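Local coordinates for DUF4973 domain-containing protein (Bacteroides thetaiotaomicron, PDB 4QNI) that acts as an auxiliary nutrient-binding protein, probably anchored in the cell envelope as a lipoprotein, and is built from an N-terminal DUF4973 domain and a C-terminal BT_3044-like domain, at the interface of chains A and B. Numbering follows the deposited sequence. Chains: chain A/B, Uncharacterized protein.

Contact 1: the interface of chains A and B. Residues chain A 55-58, 151, 153; chain B 10-13.
Strand 12-15 of chain B wedges between two chain A segments, antiparallel to the end of strand 47-56 at A:Val56 and parallel to strand 151-152 at A:Val151, so B:Tyr12 and B:Ile13 join the β-structure of the other chain. On the A:Ser57 side, the backbone N of A:Ser57 gives a hydrogen bond to B:Tyr12 O, and B:Tyr12 N in turn donates to A:Ser57 OG at 2.8 Å. That hydroxyl stands between its own backbone N and carbonyl carbon (chi1 66°), which turns it toward B:Tyr12 and lets a side-chain oxygen serve as acceptor where a neighbouring strand would normally offer a carbonyl. The backbone N and O of B:Tyr12 are thus both bonded by one serine.

B:His11 adds a side-chain bond to the same residue. Its ND1 donates to A:Ser57 O at 2.9 Å, a fairly straight bond (161° at the hydrogen) with the carbonyl oxygen meeting the imidazole edge close to the ring plane. If ND1 is the donor, as the geometry suggests, the ring would carry a proton on that nitrogen, and the contact should limit rotation of the ring.

On the opposite flank the bonds are all backbone: A:Val151 N reaches B:His11 O at 2.8 Å. B:Ile13 N donates to A:Val151 O, and A:His153 N continues the ladder to B:Ile13 O.

Side chains fill in around this ladder. The phenol of B:Tyr12 runs alongside A:Val151, pointing the same way, its CE1 only loosely touching A:Val151 CG1. B:Ile13 likewise lies beside A:Val56. Its CG1 is anti to the carbonyl carbon (chi1 -41°), and the branch tip CD1 sits against both methyls of the valine, 3.6 Å from A:Val56 CG1 and 3.9 Å from A:Val56 CG2.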
loop_
_atom_site.group_PDB
_atom_site.type_symbol
_atom_site.label_atom_id
_atom_site.label_comp_id
_atom_site.label_asym_id
_atom_site.label_seq_id
_atom_site.Cartn_x
_atom_site.Cartn_y
_atom_site.Cartn_z
ATOM N N LEU A 55 -14.573 -4.492 22.474
ATOM C CA LEU A 55 -14.574 -5.870 22.011
ATOM C C LEU A 55 -13.726 -6.763 22.903
ATOM O O LEU A 55 -12.666 -6.359 23.381
ATOM C CB LEU A 55 -14.087 -5.923 20.555
ATOM C CG LEU A 55 -14.803 -5.008 19.536
ATOM C CD1 LEU A 55 -14.046 -4.983 18.203
ATOM C CD2 LEU A 55 -16.252 -5.420 19.330
ATOM N N VAL A 56 -14.223 -7.973 23.151
ATOM C CA VAL A 56 -13.591 -8.976 24.017
ATOM C C VAL A 56 -13.514 -10.320 23.309
ATOM O O VAL A 56 -14.532 -10.830 22.854
ATOM C CB VAL A 56 -14.355 -9.141 25.363
ATOM C CG1 VAL A 56 -13.542 -9.964 26.358
ATOM C CG2 VAL A 56 -14.749 -7.796 25.969
ATOM N N SER A 57 -12.321 -10.921 23.284
ATOM C CA SER A 57 -12.078 -12.277 22.764
ATOM C C SER A 57 -12.291 -13.335 23.904
ATOM O O SER A 57 -12.380 -12.962 25.068
ATOM C CB SER A 57 -10.662 -12.365 22.208
ATOM O OG SER A 57 -9.718 -12.213 23.259
ATOM N N GLY A 58 -12.377 -14.618 23.556
ATOM C CA GLY A 58 -12.565 -15.719 24.506
ATOM C C GLY A 58 -13.871 -15.745 25.288
ATOM O O GLY A 58 -14.845 -15.057 24.963
ATOM N N VAL A 151 -6.290 -8.964 29.311
ATOM C CA VAL A 151 -5.111 -8.246 28.822
ATOM C C VAL A 151 -5.551 -7.285 27.704
ATOM O O VAL A 151 -6.300 -7.685 26.808
ATOM C CB VAL A 151 -3.974 -9.200 28.358
ATOM C CG1 VAL A 151 -2.913 -8.471 27.540
ATOM C CG2 VAL A 151 -3.324 -9.901 29.547
ATOM N N HIS A 153 -5.245 -5.457 24.317
ATOM C CA HIS A 153 -4.703 -5.934 23.043
ATOM C C HIS A 153 -3.227 -5.577 22.858
ATOM O O HIS A 153 -2.876 -4.404 23.044
ATOM C CB HIS A 153 -5.501 -5.386 21.859
ATOM C CG HIS A 153 -5.388 -6.244 20.640
ATOM N ND1 HIS A 153 -4.248 -6.238 19.855
ATOM C CD2 HIS A 153 -6.271 -7.128 20.125
ATOM C CE1 HIS A 153 -4.476 -7.109 18.891
ATOM N NE2 HIS A 153 -5.684 -7.666 19.008
ATOM N N GLU B 10 -6.040 -14.944 28.618
ATOM C CA GLU B 10 -7.279 -15.582 28.126
ATOM C C GLU B 10 -8.213 -14.624 27.328
ATOM O O GLU B 10 -8.860 -15.060 26.367
ATOM C CB GLU B 10 -8.070 -16.246 29.274
ATOM N N HIS B 11 -8.278 -13.336 27.737
ATOM C CA HIS B 11 -9.128 -12.303 27.139
ATOM C C HIS B 11 -8.345 -11.107 26.628
ATOM O O HIS B 11 -7.656 -10.437 27.400
ATOM C CB HIS B 11 -10.161 -11.801 28.165
ATOM C CG HIS B 11 -11.058 -12.873 28.688
ATOM N ND1 HIS B 11 -12.091 -13.384 27.926
ATOM C CD2 HIS B 11 -11.029 -13.517 29.877
ATOM C CE1 HIS B 11 -12.663 -14.311 28.674
ATOM N NE2 HIS B 11 -12.060 -14.427 29.857
ATOM N N TYR B 12 -8.496 -10.816 25.332
ATOM C CA TYR B 12 -7.943 -9.639 24.673
ATOM C C TYR B 12 -9.065 -8.599 24.541
ATOM O O TYR B 12 -10.161 -8.916 24.082
ATOM C CB TYR B 12 -7.353 -9.985 23.299
ATOM C CG TYR B 12 -5.942 -10.537 23.266
ATOM C CD1 TYR B 12 -5.142 -10.539 24.407
ATOM C CD2 TYR B 12 -5.391 -11.020 22.082
ATOM C CE1 TYR B 12 -3.835 -11.029 24.376
ATOM C CE2 TYR B 12 -4.081 -11.500 22.033
ATOM C CZ TYR B 12 -3.306 -11.508 23.184
ATOM O OH TYR B 12 -2.015 -11.987 23.132
ATOM N N ILE B 13 -8.802 -7.383 25.009
ATOM C CA ILE B 13 -9.743 -6.268 24.997
ATOM C C ILE B 13 -9.258 -5.200 24.034
ATOM O O ILE B 13 -8.081 -4.837 24.056
ATOM C CB ILE B 13 -9.908 -5.681 26.422
ATOM C CG1 ILE B 13 -9.980 -6.755 27.543
ATOM C CG2 ILE B 13 -11.043 -4.682 26.476
ATOM C CD1 ILE B 13 -11.274 -7.547 27.704
#

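Contact 2: the interface of chains A and B. Residues chain A 278-281, 323; chain B 226-227, 229, 298.
A:Tyr281 drives the edge of its ring into the face of B:Tyr227, an edge-to-face contact between residues of the two BT_3044-like C-terminal domains. The rings stand almost perpendicular, at 85°, and A:Tyr281 CE2 lies over the centre of the B:Tyr227 ring, 3.6 Å from B:Tyr227 CZ. Beside this pair, A:Pro280 sets its CG against B:Tyr298 at 3.5 Å from CE2, while its CD approaches the phenol oxygen B:Tyr227 OH at 3.4 Å. B:Tyr298 also brings its own OH to the A:Tyr281 ring, 3.6 Å from CD2, so A:Tyr281 is met by two tyrosines of the partner.

Polar groups come near without forming hydrogen bonds. The amide A:Gln323 NE2 lies 3.3 Å from the carboxylate oxygen B:Asp229 OD1, but the two flat groups are turned 82° from each other. B:Tyr227 OH stops a similar distance short of the backbone carbonyl of A:Ala278.

Behind the first shell, A:Tyr281 is clamped within its own chain: A:Gln323 CD covers the centre of one ring face, and A:Lys279 CB sits over the opposite face, toward the rim. Its CG lies between the backbone N and the carbonyl carbon (chi1 56°), which presents the CD2-CE2 edge to chain B. In chain B, B:Tyr298 CZ abuts the edge of the B:Tyr227 ring in its plane, which may help to fix the ring that receives A:Tyr281.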
loop_
_atom_site.group_PDB
_atom_site.type_symbol
_atom_site.label_atom_id
_atom_site.label_comp_id
_atom_site.label_asym_id
_atom_site.label_seq_id
_atom_site.Cartn_x
_atom_site.Cartn_y
_atom_site.Cartn_z
ATOM N N ALA A 278 -28.921 4.011 -6.547
ATOM C CA ALA A 278 -28.433 2.671 -6.246
ATOM C C ALA A 278 -29.141 2.055 -5.035
ATOM O O ALA A 278 -29.726 0.978 -5.176
ATOM C CB ALA A 278 -26.930 2.714 -6.003
ATOM N N LYS A 279 -29.089 2.736 -3.857
ATOM C CA LYS A 279 -29.700 2.255 -2.612
ATOM C C LYS A 279 -30.964 3.092 -2.320
ATOM O O LYS A 279 -30.854 4.136 -1.678
ATOM C CB LYS A 279 -28.696 2.290 -1.427
ATOM C CG LYS A 279 -27.269 1.831 -1.734
ATOM C CD LYS A 279 -26.401 1.739 -0.463
ATOM C CE LYS A 279 -25.233 2.706 -0.400
ATOM N NZ LYS A 279 -24.568 2.698 0.944
ATOM N N PRO A 280 -32.177 2.672 -2.761
ATOM C CA PRO A 280 -33.376 3.500 -2.515
ATOM C C PRO A 280 -33.745 3.655 -1.033
ATOM O O PRO A 280 -34.590 4.482 -0.723
ATOM C CB PRO A 280 -34.482 2.798 -3.314
ATOM C CG PRO A 280 -34.013 1.426 -3.480
ATOM C CD PRO A 280 -32.517 1.465 -3.535
ATOM N N TYR A 281 -33.098 2.911 -0.123
ATOM C CA TYR A 281 -33.319 3.088 1.324
ATOM C C TYR A 281 -32.448 4.221 1.876
ATOM O O TYR A 281 -32.587 4.588 3.037
ATOM C CB TYR A 281 -33.038 1.800 2.108
ATOM C CG TYR A 281 -31.654 1.240 1.895
ATOM C CD1 TYR A 281 -30.550 1.797 2.534
ATOM C CD2 TYR A 281 -31.448 0.130 1.082
ATOM C CE1 TYR A 281 -29.272 1.283 2.346
ATOM C CE2 TYR A 281 -30.177 -0.414 0.916
ATOM C CZ TYR A 281 -29.092 0.164 1.554
ATOM O OH TYR A 281 -27.836 -0.374 1.428
ATOM N N GLN A 323 -32.295 2.040 7.087
ATOM C CA GLN A 323 -32.291 0.645 7.584
ATOM C C GLN A 323 -31.864 0.626 9.089
ATOM O O GLN A 323 -31.569 -0.434 9.665
ATOM C CB GLN A 323 -31.424 -0.304 6.725
ATOM C CG GLN A 323 -32.019 -0.617 5.349
ATOM C CD GLN A 323 -31.183 -1.585 4.543
ATOM O OE1 GLN A 323 -29.938 -1.627 4.634
ATOM N NE2 GLN A 323 -31.862 -2.365 3.707
ATOM N N ASP B 226 -26.351 -6.804 1.016
ATOM C CA ASP B 226 -26.157 -5.803 2.058
ATOM C C ASP B 226 -27.471 -5.061 2.414
ATOM O O ASP B 226 -27.446 -4.158 3.242
ATOM C CB ASP B 226 -24.987 -4.860 1.722
ATOM C CG ASP B 226 -23.617 -5.538 1.796
ATOM O OD1 ASP B 226 -23.486 -6.562 2.523
ATOM O OD2 ASP B 226 -22.681 -5.048 1.141
ATOM N N TYR B 227 -28.620 -5.548 1.906
ATOM C CA TYR B 227 -29.964 -5.067 2.261
ATOM C C TYR B 227 -30.418 -5.820 3.498
ATOM O O TYR B 227 -30.430 -7.056 3.496
ATOM C CB TYR B 227 -30.969 -5.287 1.100
ATOM C CG TYR B 227 -30.904 -4.247 0.001
ATOM C CD1 TYR B 227 -29.720 -4.008 -0.694
ATOM C CD2 TYR B 227 -32.033 -3.503 -0.353
ATOM C CE1 TYR B 227 -29.647 -3.028 -1.682
ATOM C CE2 TYR B 227 -31.984 -2.551 -1.375
ATOM C CZ TYR B 227 -30.785 -2.311 -2.031
ATOM O OH TYR B 227 -30.706 -1.378 -3.029
ATOM N N ASP B 229 -33.386 -6.047 4.516
ATOM C CA ASP B 229 -34.693 -6.643 4.128
ATOM C C ASP B 229 -34.610 -7.661 2.938
ATOM O O ASP B 229 -35.667 -8.078 2.451
ATOM C CB ASP B 229 -35.739 -5.534 3.804
ATOM C CG ASP B 229 -35.314 -4.442 2.830
ATOM O OD1 ASP B 229 -34.116 -4.399 2.470
ATOM O OD2 ASP B 229 -36.187 -3.606 2.446
ATOM N N TYR B 298 -40.474 -2.654 -4.435
ATOM C CA TYR B 298 -39.511 -2.510 -3.361
ATOM C C TYR B 298 -40.150 -1.534 -2.358
ATOM O O TYR B 298 -40.712 -0.515 -2.778
ATOM C CB TYR B 298 -38.125 -2.053 -3.840
ATOM C CG TYR B 298 -37.168 -1.880 -2.683
ATOM C CD1 TYR B 298 -36.766 -2.971 -1.919
ATOM C CD2 TYR B 298 -36.747 -0.613 -2.280
ATOM C CE1 TYR B 298 -35.974 -2.808 -0.784
ATOM C CE2 TYR B 298 -35.919 -0.445 -1.167
ATOM C CZ TYR B 298 -35.543 -1.545 -0.419
ATOM O OH TYR B 298 -34.742 -1.391 0.689
#

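Contact 1 and contact 2 join the same two chains, with centres about 35 Å apart and no residue in common. Contact 1 carries strand pairing and hydrogen bonds between the N-terminal strand of chain B and the strand 47-56 and 151-152 region of chain A, whereas contact 2 is mostly aromatic and apolar, with loops of the C-terminal domain meeting each other and the end of strand 282-298. The two patches therefore tie the pair together at both domains, which should restrict rocking of one chain on the other. The interface is not an exact two-fold; whether this pairing is biological, the structure alone does not show.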